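Emp46p (Saccharomyces cerevisiae, PDB 2A6V) serves as a calcium-independent cargo receptor whose lectin-like carbohydrate recognition domain takes part in the secretion of glycoproteins. Local coordinates at residues Phe42-Gly47 and Gly52-Lys57; Gly79-Gly84 and Gln150-Met155; Ile113-Asp118 and Leu174-Arg179. One frame throughout, in Å; residues are numbered along the deposited sequence.

Interaction 1. Residues Phe42-Gly47 and Gly52-Lys57; sequences FVLTPG and GSLWLK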
ATOM      1  N   PHE A  42      -0.735 -11.517  -7.238  1.00 12.70           N
ATOM      2  CA  PHE A  42      -1.433 -10.489  -7.970  1.00 12.94           C
ATOM      3  C   PHE A  42      -0.461  -9.623  -8.748  1.00 12.49           C
ATOM      4  O   PHE A  42       0.557  -9.206  -8.223  1.00 13.61           O
ATOM      5  CB  PHE A  42      -2.238  -9.594  -7.040  1.00 12.81           C
ATOM      6  CG  PHE A  42      -3.529 -10.189  -6.554  1.00 13.27           C
ATOM      7  CD1 PHE A  42      -4.570 -10.442  -7.431  1.00 14.04           C
ATOM      8  CD2 PHE A  42      -3.717 -10.471  -5.209  1.00 15.95           C
ATOM      9  CE1 PHE A  42      -5.784 -10.983  -6.947  1.00 14.16           C
ATOM     10  CE2 PHE A  42      -4.928 -10.980  -4.729  1.00 16.96           C
ATOM     11  CZ  PHE A  42      -5.941 -11.232  -5.593  1.00 16.39           C
ATOM     12  N   VAL A  43      -0.758  -9.395 -10.009  1.00 12.45           N
ATOM     13  CA  VAL A  43      -0.024  -8.463 -10.831  1.00 12.20           C
ATOM     14  C   VAL A  43      -0.946  -7.247 -10.973  1.00 12.04           C
ATOM     15  O   VAL A  43      -2.008  -7.322 -11.621  1.00 12.71           O
ATOM     16  CB  VAL A  43       0.341  -9.055 -12.199  1.00 12.49           C
ATOM     17  CG1 VAL A  43       1.085  -8.011 -13.044  1.00 13.25           C
ATOM     18  CG2 VAL A  43       1.171 -10.333 -12.025  1.00 12.88           C
ATOM     19  N   LEU A  44      -0.576  -6.150 -10.328  1.00 12.39           N
ATOM     20  CA  LEU A  44      -1.385  -4.939 -10.339  1.00 11.95           C
ATOM     21  C   LEU A  44      -1.362  -4.286 -11.700  1.00 12.68           C
ATOM     22  O   LEU A  44      -2.388  -3.756 -12.130  1.00 12.84           O
ATOM     23  CB  LEU A  44      -0.876  -3.946  -9.278  1.00 11.57           C
ATOM     24  CG  LEU A  44      -1.034  -4.358  -7.816  1.00 11.73           C
ATOM     25  CD1 LEU A  44      -0.202  -3.446  -6.917  1.00 11.53           C
ATOM     26  CD2 LEU A  44      -2.486  -4.312  -7.371  1.00 13.36           C
ATOM     27  N   THR A  45      -0.217  -4.339 -12.392  1.00 12.69           N
ATOM     28  CA  THR A  45      -0.015  -3.618 -13.653  1.00 12.37           C
ATOM     29  C   THR A  45       0.545  -4.524 -14.754  1.00 12.89           C
ATOM     30  O   THR A  45       1.717  -4.395 -15.140  1.00 13.06           O
ATOM     31  CB  THR A  45       0.922  -2.420 -13.442  1.00 12.87           C
ATOM     32  OG1 THR A  45       2.165  -2.840 -12.869  1.00 12.98           O
ATOM     33  CG2 THR A  45       0.331  -1.450 -12.445  1.00 12.61           C
ATOM     34  N   PRO A  46      -0.279  -5.452 -15.235  1.00 13.58           N
ATOM     35  CA  PRO A  46       0.192  -6.487 -16.166  1.00 14.48           C
ATOM     36  C   PRO A  46       0.488  -6.064 -17.601  1.00 14.82           C
ATOM     37  O   PRO A  46       1.105  -6.835 -18.346  1.00 16.25           O
ATOM     38  CB  PRO A  46      -0.962  -7.486 -16.169  1.00 14.03           C
ATOM     39  CG  PRO A  46      -2.168  -6.694 -15.830  1.00 14.22           C
ATOM     40  CD  PRO A  46      -1.683  -5.652 -14.857  1.00 13.46           C
ATOM     41  N   GLY A  47       0.011  -4.903 -17.989  1.00 15.50           N
ATOM     42  CA  GLY A  47       0.198  -4.405 -19.343  1.00 15.54           C
ATOM     43  C   GLY A  47       0.841  -3.037 -19.391  1.00 15.78           C
ATOM     44  O   GLY A  47       1.014  -2.378 -18.373  1.00 16.31           O
ATOM     45  N   GLY A  52      -3.888  -0.860 -11.393  1.00 12.30           N
ATOM     46  CA  GLY A  52      -4.600  -1.893 -10.662  1.00 12.56           C
ATOM     47  C   GLY A  52      -4.574  -1.632  -9.183  1.00 12.54           C
ATOM     48  O   GLY A  52      -3.689  -0.921  -8.704  1.00 11.80           O
ATOM     49  N   SER A  53      -5.525  -2.211  -8.467  1.00 11.88           N
ATOM     50  CA  SER A  53      -5.665  -1.991  -7.026  1.00 12.62           C
ATOM     51  C   SER A  53      -6.308  -3.160  -6.326  1.00 12.38           C
ATOM     52  O   SER A  53      -7.028  -3.951  -6.947  1.00 12.62           O
ATOM     53  CB  SER A  53      -6.472  -0.719  -6.725  1.00 13.46           C
ATOM     54  OG  SER A  53      -7.759  -0.744  -7.336  1.00 14.27           O
ATOM     55  N   LEU A  54      -6.012  -3.285  -5.044  1.00 11.82           N
ATOM     56  CA  LEU A  54      -6.625  -4.250  -4.147  1.00 12.06           C
ATOM     57  C   LEU A  54      -7.058  -3.479  -2.932  1.00 12.17           C
ATOM     58  O   LEU A  54      -6.233  -2.888  -2.259  1.00 12.22           O
ATOM     59  CB  LEU A  54      -5.657  -5.357  -3.742  1.00 13.33           C
ATOM     60  CG  LEU A  54      -5.184  -6.230  -4.892  1.00 14.04           C
ATOM     61  CD1 LEU A  54      -3.966  -7.000  -4.485  1.00 15.48           C
ATOM     62  CD2 LEU A  54      -6.289  -7.170  -5.335  1.00 15.23           C
ATOM     63  N   TRP A  55      -8.345  -3.493  -2.643  1.00 12.51           N
ATOM     64  CA  TRP A  55      -8.869  -2.821  -1.459  1.00 13.67           C
ATOM     65  C   TRP A  55      -9.678  -3.790  -0.609  1.00 14.18           C
ATOM     66  O   TRP A  55     -10.484  -4.566  -1.123  1.00 14.78           O
ATOM     67  CB  TRP A  55      -9.765  -1.645  -1.861  1.00 14.28           C
ATOM     68  CG  TRP A  55      -9.047  -0.442  -2.382  1.00 16.26           C
ATOM     69  CD1 TRP A  55      -8.837  -0.109  -3.680  1.00 19.81           C
ATOM     70  CD2 TRP A  55      -8.485   0.607  -1.596  1.00 15.75           C
ATOM     71  NE1 TRP A  55      -8.172   1.090  -3.752  1.00 18.65           N
ATOM     72  CE2 TRP A  55      -7.947   1.551  -2.482  1.00 19.42           C
ATOM     73  CE3 TRP A  55      -8.407   0.857  -0.219  1.00 17.74           C
ATOM     74  CZ2 TRP A  55      -7.308   2.702  -2.044  1.00 19.35           C
ATOM     75  CZ3 TRP A  55      -7.764   2.017   0.217  1.00 18.01           C
ATOM     76  CH2 TRP A  55      -7.243   2.921  -0.700  1.00 19.04           C
ATOM     77  N   LEU A  56      -9.466  -3.774   0.697  1.00 13.88           N
ATOM     78  CA  LEU A  56     -10.362  -4.507   1.598  1.00 14.71           C
ATOM     79  C   LEU A  56     -11.727  -3.835   1.624  1.00 15.70           C
ATOM     80  O   LEU A  56     -11.832  -2.615   1.743  1.00 15.85           O
ATOM     81  CB  LEU A  56      -9.796  -4.577   3.015  1.00 15.38           C
ATOM     82  CG  LEU A  56      -8.862  -5.742   3.250  1.00 15.60           C
ATOM     83  CD1 LEU A  56      -7.925  -5.428   4.390  1.00 17.54           C
ATOM     84  CD2 LEU A  56      -9.653  -7.039   3.536  1.00 16.33           C
ATOM     85  N   LYS A  57     -12.779  -4.631   1.484  1.00 16.79           N
ATOM     86  CA  LYS A  57     -14.153  -4.121   1.529  1.00 17.76           C
ATOM     87  C   LYS A  57     -14.542  -3.607   2.938  1.00 18.22           C
ATOM     88  O   LYS A  57     -15.000  -2.476   3.057  1.00 19.52           O
ATOM     89  CB  LYS A  57     -15.151  -5.176   1.036  1.00 18.51           C
ATOM     90  CG  LYS A  57     -15.081  -5.507  -0.455  1.00 19.10           C
ATOM     91  CD  LYS A  57     -16.105  -6.604  -0.836  1.00 20.88           C
ATOM     92  CE  LYS A  57     -15.847  -7.133  -2.238  1.00 21.96           C
ATOM     93  NZ  LYS A  57     -16.700  -8.351  -2.542  1.00 25.69           N
TER
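Leu54 lays its CD2 methyl over one face of the Phe42 ring, 3.9 Å from CD2 to the ring centroid and 4° off the ring normal, a well-centred CH-pi contact. The two residues belong to different layers of the legume-lectin-like beta sandwich: Phe42 lies on strand 41-43 of one sheet, Leu54 on strand 51-56 of the other, and their side chains meet in the core between. The second methyl of the same leucine, CD1, slips off the ring centre and sits 3.6 Å from Phe42 CD2, at the side of the ring nearer CB, so the forked end of Leu54 spans the ring. Leu44 adds its CD2 methyl, 4.1 Å from Leu54 CG; CG anti to the carbonyl carbon (chi1 -67°) helps to swing this branch toward strand 51-56, where it also lies along the backbone of Gly52 and Ser53. Leu31 touches both Phe42 and Leu54, and Ile212 touches Leu44 and Leu54, closing the apolar cluster from each sheet. Beyond strand 41-43 the chain turns across to the opposite layer, and there the backbones come close: Gly52 CA approaches Leu44 O to 3.2 Å as a CA-H...O contact, with 137° at the hydrogen.

Interaction 2. Residues Gly79-Gly84 and Gln150-Met155; sequences GSTKGG and QYQDSM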
ATOM      1  N   GLY A  79      14.600   1.746 -14.617  1.00 16.61           N
ATOM      2  CA  GLY A  79      14.858   2.958 -15.347  1.00 16.85           C
ATOM      3  C   GLY A  79      13.847   4.029 -15.006  1.00 16.94           C
ATOM      4  O   GLY A  79      12.959   3.841 -14.173  1.00 16.36           O
ATOM      5  N   SER A  80      13.958   5.138 -15.722  1.00 17.63           N
ATOM      6  CA  SER A  80      13.167   6.315 -15.441  1.00 18.01           C
ATOM      7  C   SER A  80      11.689   6.044 -15.741  1.00 17.20           C
ATOM      8  O   SER A  80      11.352   5.434 -16.745  1.00 18.13           O
ATOM      9  CB  SER A  80      13.692   7.490 -16.278  1.00 18.16           C
ATOM     10  OG  SER A  80      12.991   8.679 -15.995  1.00 23.57           O
ATOM     11  N   THR A  81      10.829   6.508 -14.839  1.00 16.70           N
ATOM     12  CA  THR A  81       9.393   6.335 -14.958  1.00 15.62           C
ATOM     13  C   THR A  81       8.721   7.136 -13.861  1.00 14.95           C
ATOM     14  O   THR A  81       9.328   7.394 -12.823  1.00 15.67           O
ATOM     15  CB  THR A  81       9.026   4.836 -14.804  1.00 16.02           C
ATOM     16  OG1 THR A  81       7.612   4.676 -14.905  1.00 15.88           O
ATOM     17  CG2 THR A  81       9.378   4.272 -13.402  1.00 15.50           C
ATOM     18  N   LYS A  82       7.479   7.542 -14.098  1.00 15.06           N
ATOM     19  CA  LYS A  82       6.643   8.141 -13.062  1.00 15.09           C
ATOM     20  C   LYS A  82       5.713   7.123 -12.421  1.00 14.33           C
ATOM     21  O   LYS A  82       4.956   7.448 -11.513  1.00 14.04           O
ATOM     22  CB  LYS A  82       5.842   9.306 -13.648  1.00 16.21           C
ATOM     23  CG  LYS A  82       6.734  10.535 -13.935  1.00 20.56           C
ATOM     24  CD  LYS A  82       7.237  11.177 -12.630  1.00 23.99           C
ATOM     25  CE  LYS A  82       8.198  12.312 -12.876  1.00 26.88           C
ATOM     26  NZ  LYS A  82       8.928  12.715 -11.653  1.00 28.48           N
ATOM     27  N   GLY A  83       5.794   5.870 -12.864  1.00 12.82           N
ATOM     28  CA  GLY A  83       4.997   4.820 -12.267  1.00 12.46           C
ATOM     29  C   GLY A  83       5.414   4.552 -10.847  1.00 12.24           C
ATOM     30  O   GLY A  83       6.520   4.872 -10.435  1.00 13.10           O
ATOM     31  N   GLY A  84       4.522   3.956 -10.080  1.00 10.15           N
ATOM     32  CA  GLY A  84       4.804   3.676  -8.692  1.00 10.82           C
ATOM     33  C   GLY A  84       3.745   2.824  -8.043  1.00 10.45           C
ATOM     34  O   GLY A  84       2.707   2.543  -8.651  1.00 10.71           O
ATOM     35  N   GLN A 150      15.689   0.398  -2.558  1.00 13.78           N
ATOM     36  CA  GLN A 150      15.798  -0.201  -3.886  1.00 13.56           C
ATOM     37  C   GLN A 150      14.684  -1.236  -4.079  1.00 13.25           C
ATOM     38  O   GLN A 150      14.570  -2.202  -3.314  1.00 13.84           O
ATOM     39  CB  GLN A 150      17.168  -0.859  -4.085  1.00 13.99           C
ATOM     40  CG  GLN A 150      17.441  -1.230  -5.513  1.00 15.16           C
ATOM     41  CD  GLN A 150      18.819  -1.817  -5.752  1.00 18.70           C
ATOM     42  OE1 GLN A 150      19.154  -2.145  -6.885  1.00 24.06           O
ATOM     43  NE2 GLN A 150      19.628  -1.907  -4.715  1.00 21.37           N
ATOM     44  N   TYR A 151      13.863  -1.016  -5.093  1.00 13.07           N
ATOM     45  CA  TYR A 151      12.737  -1.924  -5.395  1.00 13.02           C
ATOM     46  C   TYR A 151      12.656  -2.333  -6.893  1.00 12.67           C
ATOM     47  O   TYR A 151      12.100  -3.383  -7.183  1.00 13.51           O
ATOM     48  CB  TYR A 151      11.381  -1.335  -4.930  1.00 13.16           C
ATOM     49  CG  TYR A 151      10.969  -0.139  -5.725  1.00 13.69           C
ATOM     50  CD1 TYR A 151      10.285  -0.285  -6.923  1.00 10.88           C
ATOM     51  CD2 TYR A 151      11.318   1.146  -5.313  1.00 13.63           C
ATOM     52  CE1 TYR A 151       9.934   0.820  -7.699  1.00 13.20           C
ATOM     53  CE2 TYR A 151      10.986   2.263  -6.069  1.00 13.05           C
ATOM     54  CZ  TYR A 151      10.278   2.096  -7.262  1.00 11.37           C
ATOM     55  OH  TYR A 151       9.971   3.182  -8.066  1.00 12.95           O
ATOM     56  N   GLN A 152      13.149  -1.547  -7.841  1.00 12.78           N
ATOM     57  CA  GLN A 152      12.908  -1.879  -9.242  1.00 12.80           C
ATOM     58  C   GLN A 152      13.611  -3.161  -9.630  1.00 13.42           C
ATOM     59  O   GLN A 152      14.752  -3.419  -9.228  1.00 13.92           O
ATOM     60  CB  GLN A 152      13.340  -0.770 -10.193  1.00 12.60           C
ATOM     61  CG  GLN A 152      12.481   0.470 -10.136  1.00 13.27           C
ATOM     62  CD  GLN A 152      12.738   1.355 -11.318  1.00 15.00           C
ATOM     63  OE1 GLN A 152      13.901   1.560 -11.695  1.00 16.94           O
ATOM     64  NE2 GLN A 152      11.683   1.904 -11.897  1.00 13.95           N
ATOM     65  N   ASP A 153      12.896  -3.936 -10.428  1.00 13.76           N
ATOM     66  CA  ASP A 153      13.410  -5.102 -11.149  1.00 15.34           C
ATOM     67  C   ASP A 153      14.084  -6.125 -10.216  1.00 15.19           C
ATOM     68  O   ASP A 153      15.283  -6.417 -10.303  1.00 17.12           O
ATOM     69  CB  ASP A 153      14.301  -4.672 -12.310  1.00 14.87           C
ATOM     70  CG  ASP A 153      14.557  -5.797 -13.291  1.00 19.37           C
ATOM     71  OD1 ASP A 153      13.756  -6.759 -13.336  1.00 21.55           O
ATOM     72  OD2 ASP A 153      15.550  -5.801 -14.037  1.00 23.30           O
ATOM     73  N   SER A 154      13.256  -6.665  -9.338  1.00 15.60           N
ATOM     74  CA  SER A 154      13.642  -7.713  -8.378  1.00 15.81           C
ATOM     75  C   SER A 154      12.637  -8.836  -8.410  1.00 16.23           C
ATOM     76  O   SER A 154      11.452  -8.602  -8.232  1.00 16.17           O
ATOM     77  CB  SER A 154      13.697  -7.143  -6.967  1.00 17.15           C
ATOM     78  OG  SER A 154      14.180  -8.123  -6.065  1.00 17.82           O
ATOM     79  N   MET A 155      13.104 -10.057  -8.655  1.00 15.52           N
ATOM     80  CA  MET A 155      12.302 -11.250  -8.396  1.00 15.51           C
ATOM     81  C   MET A 155      12.104 -11.450  -6.901  1.00 14.26           C
ATOM     82  O   MET A 155      11.094 -11.986  -6.444  1.00 14.64           O
ATOM     83  CB  MET A 155      12.992 -12.503  -8.963  1.00 16.13           C
ATOM     84  CG  MET A 155      13.229 -12.511 -10.451  1.00 17.87           C
ATOM     85  SD  MET A 155      14.155 -14.006 -10.903  1.00 22.17           S
ATOM     86  CE  MET A 155      15.796 -13.628 -10.349  1.00 22.20           C
TER
HETATM   87  O   HOH W   1       8.712   2.844 -10.355  1.00 15.35           O
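Gln152 grips the backbone of Gly79 with both ends of its side-chain amide. Gly79 N donates to Gln152 OE1 at 3.0 Å, reaching the oxygen from a direction tilted 32° out of the side-chain carbonyl plane. The return bond runs from Gln152 NE2 to Gly79 O at 3.2 Å; the acceptor lies almost in the amide plane, 4° out of it, so the N-H points within that plane toward an oxygen it meets with a moderate bend. Two bonds to a single residue hold the amide's rotation about the CG-CD bond. An extended chain beyond CG (chi2 -165°) carries the group across to the other loop, where the CG2 methyl of Thr81 rests 3.6 Å from Gln152 NE2. The same nitrogen makes weak bonds to Glu208 and to a water. That water takes a short hydrogen bond from Tyr151 OH, 2.6 Å from the water oxygen, in the plane of the phenol ring, and donates to Gly83 O at 3.0 Å, a second and indirect bridge between the loops. Both loops belong to the rim of the lectin beta sandwich: 79-84 leads from strand 66-75 into strand 84-90, while the loop holding 150-155 connects strand 145-148 to strand 158-165. Within the first, Thr81 forms an ST turn, its OG1 accepting from Gly83 N at 3.0 Å while also bonded to Asp204. Behind Gln152, Glu123 OE1 receives the backbone N-H groups of Tyr151 and Gln152, and Arg78 NH2 bonds to Gln152 O, holding the backbone from which the amide reaches out.

Interaction 3. Residues Ile113-Asp118 and Leu174-Arg179; sequences ILLRLD and LQMDNR. With EDO (1,2-ethanediol), chain E.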
ATOM      1  N   ILE A 113       1.687   5.632   1.475  1.00 11.17           N
ATOM      2  CA  ILE A 113       3.084   5.240   1.534  1.00 12.15           C
ATOM      3  C   ILE A 113       3.455   4.786   0.137  1.00 11.61           C
ATOM      4  O   ILE A 113       2.885   3.817  -0.386  1.00 12.23           O
ATOM      5  CB  ILE A 113       3.315   4.125   2.580  1.00 12.51           C
ATOM      6  CG1 ILE A 113       2.879   4.628   3.974  1.00 14.37           C
ATOM      7  CG2 ILE A 113       4.757   3.663   2.551  1.00 14.51           C
ATOM      8  CD1 ILE A 113       2.970   3.587   5.082  1.00 16.44           C
ATOM      9  N   LEU A 114       4.399   5.476  -0.487  1.00 11.85           N
ATOM     10  CA  LEU A 114       4.610   5.390  -1.896  1.00 11.37           C
ATOM     11  C   LEU A 114       6.011   4.911  -2.202  1.00 11.54           C
ATOM     12  O   LEU A 114       6.978   5.469  -1.684  1.00 11.43           O
ATOM     13  CB  LEU A 114       4.379   6.761  -2.521  1.00 11.90           C
ATOM     14  CG  LEU A 114       4.641   6.901  -3.998  1.00 11.43           C
ATOM     15  CD1 LEU A 114       3.732   6.029  -4.849  1.00 12.43           C
ATOM     16  CD2 LEU A 114       4.468   8.367  -4.371  1.00 13.25           C
ATOM     17  N   LEU A 115       6.123   3.878  -3.038  1.00 10.94           N
ATOM     18  CA  LEU A 115       7.355   3.426  -3.653  1.00 11.79           C
ATOM     19  C   LEU A 115       7.383   3.964  -5.062  1.00 11.32           C
ATOM     20  O   LEU A 115       6.540   3.603  -5.895  1.00 11.75           O
ATOM     21  CB  LEU A 115       7.471   1.905  -3.687  1.00 12.24           C
ATOM     22  CG  LEU A 115       7.860   1.265  -2.361  1.00 14.58           C
ATOM     23  CD1 LEU A 115       6.813   1.498  -1.259  1.00 14.98           C
ATOM     24  CD2 LEU A 115       8.150  -0.175  -2.523  1.00 19.65           C
ATOM     25  N   ARG A 116       8.315   4.867  -5.338  1.00 11.96           N
ATOM     26  CA  ARG A 116       8.444   5.450  -6.668  1.00 11.90           C
ATOM     27  C   ARG A 116       9.834   6.032  -6.817  1.00 12.37           C
ATOM     28  O   ARG A 116      10.650   5.948  -5.895  1.00 12.22           O
ATOM     29  CB  ARG A 116       7.379   6.522  -6.912  1.00 12.37           C
ATOM     30  CG  ARG A 116       7.610   7.876  -6.267  1.00 12.66           C
ATOM     31  CD  ARG A 116       6.954   9.033  -7.032  1.00 13.80           C
ATOM     32  NE  ARG A 116       7.243  10.322  -6.412  1.00 12.59           N
ATOM     33  CZ  ARG A 116       7.324  11.469  -7.070  1.00 15.35           C
ATOM     34  NH1 ARG A 116       7.115  11.510  -8.388  1.00 16.48           N
ATOM     35  NH2 ARG A 116       7.628  12.586  -6.412  1.00 16.49           N
ATOM     36  N   LEU A 117      10.092   6.587  -7.989  1.00 12.73           N
ATOM     37  CA  LEU A 117      11.272   7.412  -8.201  1.00 13.20           C
ATOM     38  C   LEU A 117      10.891   8.829  -7.849  1.00 14.03           C
ATOM     39  O   LEU A 117      10.285   9.560  -8.646  1.00 14.82           O
ATOM     40  CB  LEU A 117      11.760   7.283  -9.638  1.00 13.86           C
ATOM     41  CG  LEU A 117      11.983   5.856 -10.132  1.00 14.93           C
ATOM     42  CD1 LEU A 117      12.632   5.843 -11.460  1.00 15.35           C
ATOM     43  CD2 LEU A 117      12.784   5.042  -9.158  1.00 15.22           C
ATOM     44  N   ASP A 118      11.175   9.199  -6.616  1.00 14.51           N
ATOM     45  CA  ASP A 118      10.882  10.539  -6.178  1.00 15.09           C
ATOM     46  C   ASP A 118      11.743  11.509  -6.980  1.00 15.35           C
ATOM     47  O   ASP A 118      12.845  11.178  -7.390  1.00 15.67           O
ATOM     48  CB  ASP A 118      11.150  10.657  -4.690  1.00 14.21           C
ATOM     49  CG  ASP A 118      10.935  12.047  -4.187  1.00 15.46           C
ATOM     50  OD1 ASP A 118       9.809  12.402  -3.835  1.00 13.92           O
ATOM     51  OD2 ASP A 118      11.871  12.859  -4.125  1.00 15.20           O
ATOM     52  N   LEU A 174       7.463   2.055  10.326  1.00 14.27           N
ATOM     53  CA  LEU A 174       7.406   1.483   9.000  1.00 13.38           C
ATOM     54  C   LEU A 174       8.734   0.841   8.728  1.00 13.66           C
ATOM     55  O   LEU A 174       9.759   1.532   8.664  1.00 13.12           O
ATOM     56  CB  LEU A 174       7.115   2.586   7.979  1.00 12.99           C
ATOM     57  CG  LEU A 174       6.629   2.189   6.587  1.00 15.14           C
ATOM     58  CD1 LEU A 174       7.673   1.507   5.812  1.00 15.89           C
ATOM     59  CD2 LEU A 174       5.345   1.349   6.671  1.00 15.92           C
ATOM     60  N   GLN A 175       8.744  -0.476   8.566  1.00 13.31           N
ATOM     61  CA  GLN A 175       9.952  -1.215   8.221  1.00 14.06           C
ATOM     62  C   GLN A 175       9.858  -1.759   6.805  1.00 13.65           C
ATOM     63  O   GLN A 175       8.787  -2.118   6.338  1.00 13.71           O
ATOM     64  CB  GLN A 175      10.155  -2.395   9.176  1.00 14.99           C
ATOM     65  CG  GLN A 175      10.327  -2.027  10.648  1.00 16.39           C
ATOM     66  CD  GLN A 175      10.139  -3.239  11.529  1.00 19.62           C
ATOM     67  OE1 GLN A 175       9.013  -3.626  11.825  1.00 21.53           O
ATOM     68  NE2 GLN A 175      11.236  -3.862  11.916  1.00 24.55           N
ATOM     69  N   MET A 176      10.983  -1.788   6.126  1.00 13.34           N
ATOM     70  CA  MET A 176      11.148  -2.433   4.833  1.00 13.47           C
ATOM     71  C   MET A 176      12.168  -3.524   5.009  1.00 14.41           C
ATOM     72  O   MET A 176      13.298  -3.272   5.430  1.00 13.92           O
ATOM     73  CB  MET A 176      11.600  -1.439   3.772  1.00 13.99           C
ATOM     74  CG  MET A 176      10.688  -0.215   3.649  1.00 13.08           C
ATOM     75  SD  MET A 176       9.026  -0.559   3.065  1.00 12.97           S
ATOM     76  CE  MET A 176       9.309  -1.041   1.460  1.00 13.94           C
ATOM     77  N   ASP A 177      11.783  -4.755   4.704  1.00 14.09           N
ATOM     78  CA  ASP A 177      12.659  -5.911   4.904  1.00 14.87           C
ATOM     79  C   ASP A 177      13.281  -5.902   6.306  1.00 15.22           C
ATOM     80  O   ASP A 177      14.472  -6.140   6.463  1.00 15.55           O
ATOM     81  CB  ASP A 177      13.685  -5.974   3.772  1.00 14.47           C
ATOM     82  CG  ASP A 177      13.067  -6.326   2.437  1.00 15.83           C
ATOM     83  OD1 ASP A 177      11.959  -6.911   2.427  1.00 18.03           O
ATOM     84  OD2 ASP A 177      13.647  -6.106   1.366  1.00 17.37           O
ATOM     85  N   ASN A 178      12.456  -5.600   7.300  1.00 16.27           N
ATOM     86  CA  ASN A 178      12.819  -5.632   8.716  1.00 17.73           C
ATOM     87  C   ASN A 178      13.833  -4.584   9.148  1.00 17.70           C
ATOM     88  O   ASN A 178      14.440  -4.698  10.223  1.00 19.65           O
ATOM     89  CB  ASN A 178      13.275  -7.028   9.133  1.00 18.60           C
ATOM     90  CG  ASN A 178      12.174  -8.056   8.989  1.00 21.47           C
ATOM     91  OD1 ASN A 178      11.015  -7.791   9.315  1.00 26.21           O
ATOM     92  ND2 ASN A 178      12.523  -9.229   8.486  1.00 27.75           N
ATOM     93  N   ARG A 179      13.981  -3.543   8.337  1.00 17.16           N
ATOM     94  CA  ARG A 179      14.872  -2.423   8.644  1.00 16.66           C
ATOM     95  C   ARG A 179      14.024  -1.178   8.707  1.00 16.36           C
ATOM     96  O   ARG A 179      13.175  -0.959   7.847  1.00 15.76           O
ATOM     97  CB  ARG A 179      15.955  -2.262   7.573  1.00 15.78           C
ATOM     98  CG  ARG A 179      16.782  -3.547   7.289  1.00 17.45           C
ATOM     99  CD  ARG A 179      18.065  -3.371   6.505  1.00 18.79           C
ATOM    100  NE  ARG A 179      17.896  -2.486   5.354  1.00 19.53           N
ATOM    101  CZ  ARG A 179      17.483  -2.851   4.139  1.00 18.78           C
ATOM    102  NH1 ARG A 179      17.140  -4.101   3.850  1.00 21.17           N
ATOM    103  NH2 ARG A 179      17.400  -1.928   3.186  1.00 19.32           N
TER
HETATM  104  C1  EDO E   3      15.070   0.554   4.888  1.00 23.27           C
HETATM  105  O1  EDO E   3      13.810   0.726   5.512  1.00 20.48           O
HETATM  106  C2  EDO E   3      15.707   1.908   4.602  1.00 26.33           C
HETATM  107  O2  EDO E   3      15.910   2.644   5.819  1.00 26.96           O
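Ile113 holds CG1 anti to its carbonyl carbon (chi1 -60°) with CD1 stretched onward (chi2 176°), while Leu174 places CG trans to the backbone N (chi1 -163°); the two side chains thereby slide past each other in opposite directions. Their methyls make the closest touch, Ile113 CD1 to Leu174 CD2 at 3.6 Å, with Leu174 CG a little farther back. Two residues along each strand the step repeats more loosely: Leu115 CD2 stands 4.2 Å from Met176 CE. The thioether chain of Met176 is bent at both chi2 and chi3, so it meets Leu115 with its terminal methyl. All four side chains are buried, and the contact between them is wholly apolar. Val125 packs on Ile113 and Met176, Leu162 on Ile113, and Leu160 on Leu174, extending the hydrophobic core with residues of both sheets.

At the end of strand 171-176, a type I' turn from Met176 to Arg179 reverses the chain. It is closed by backbone bonds in both directions, Met176 N to Arg179 O at 2.9 Å and Arg179 N to Met176 O at 3.0 Å. An ethanediol, probably from the crystallisation liquor, lodges beside this hairpin and donates from O1 to Arg179 O at 2.9 Å; its O1 also lies against Met176 CB. Asp177 anchors the turn to the start of strand 158-165 through Ser158 and Thr159. On the other segment, at the corner, Arg116 NH2 makes a salt bridge, through a weak hydrogen bond, with Asp118 OD1 and a second salt bridge with Asp119.

Facing rows of aliphatic side chains from two antiparallel sheets, here strands 111-115 and 171-176, form the core of the concanavalin-like beta sandwich seen in legume-type lectins.

Overall arrangement
Interactions 1 and 3 join the same two sheets on opposite sides of the chain's centre, their own centres about 18 Å apart, so they sample the sandwich core at two separate places. Interaction 2 ties loops at its rim and adjoins interaction 3, with centres about 12 Å apart: Tyr151 OH packs 3.1 Å from Arg116 CA, and Gly79 O lies 3.4 Å from Leu117 CD1. Interactions 1 and 2 do not touch, their nearest atoms being about 6 Å apart. The potassium ions stay outside all three contacts: one is about 8 Å from the Phe42 side chain, another about 13 Å from that of Ile113, which is about 8 Å from the side chain of potassium-binding Tyr128.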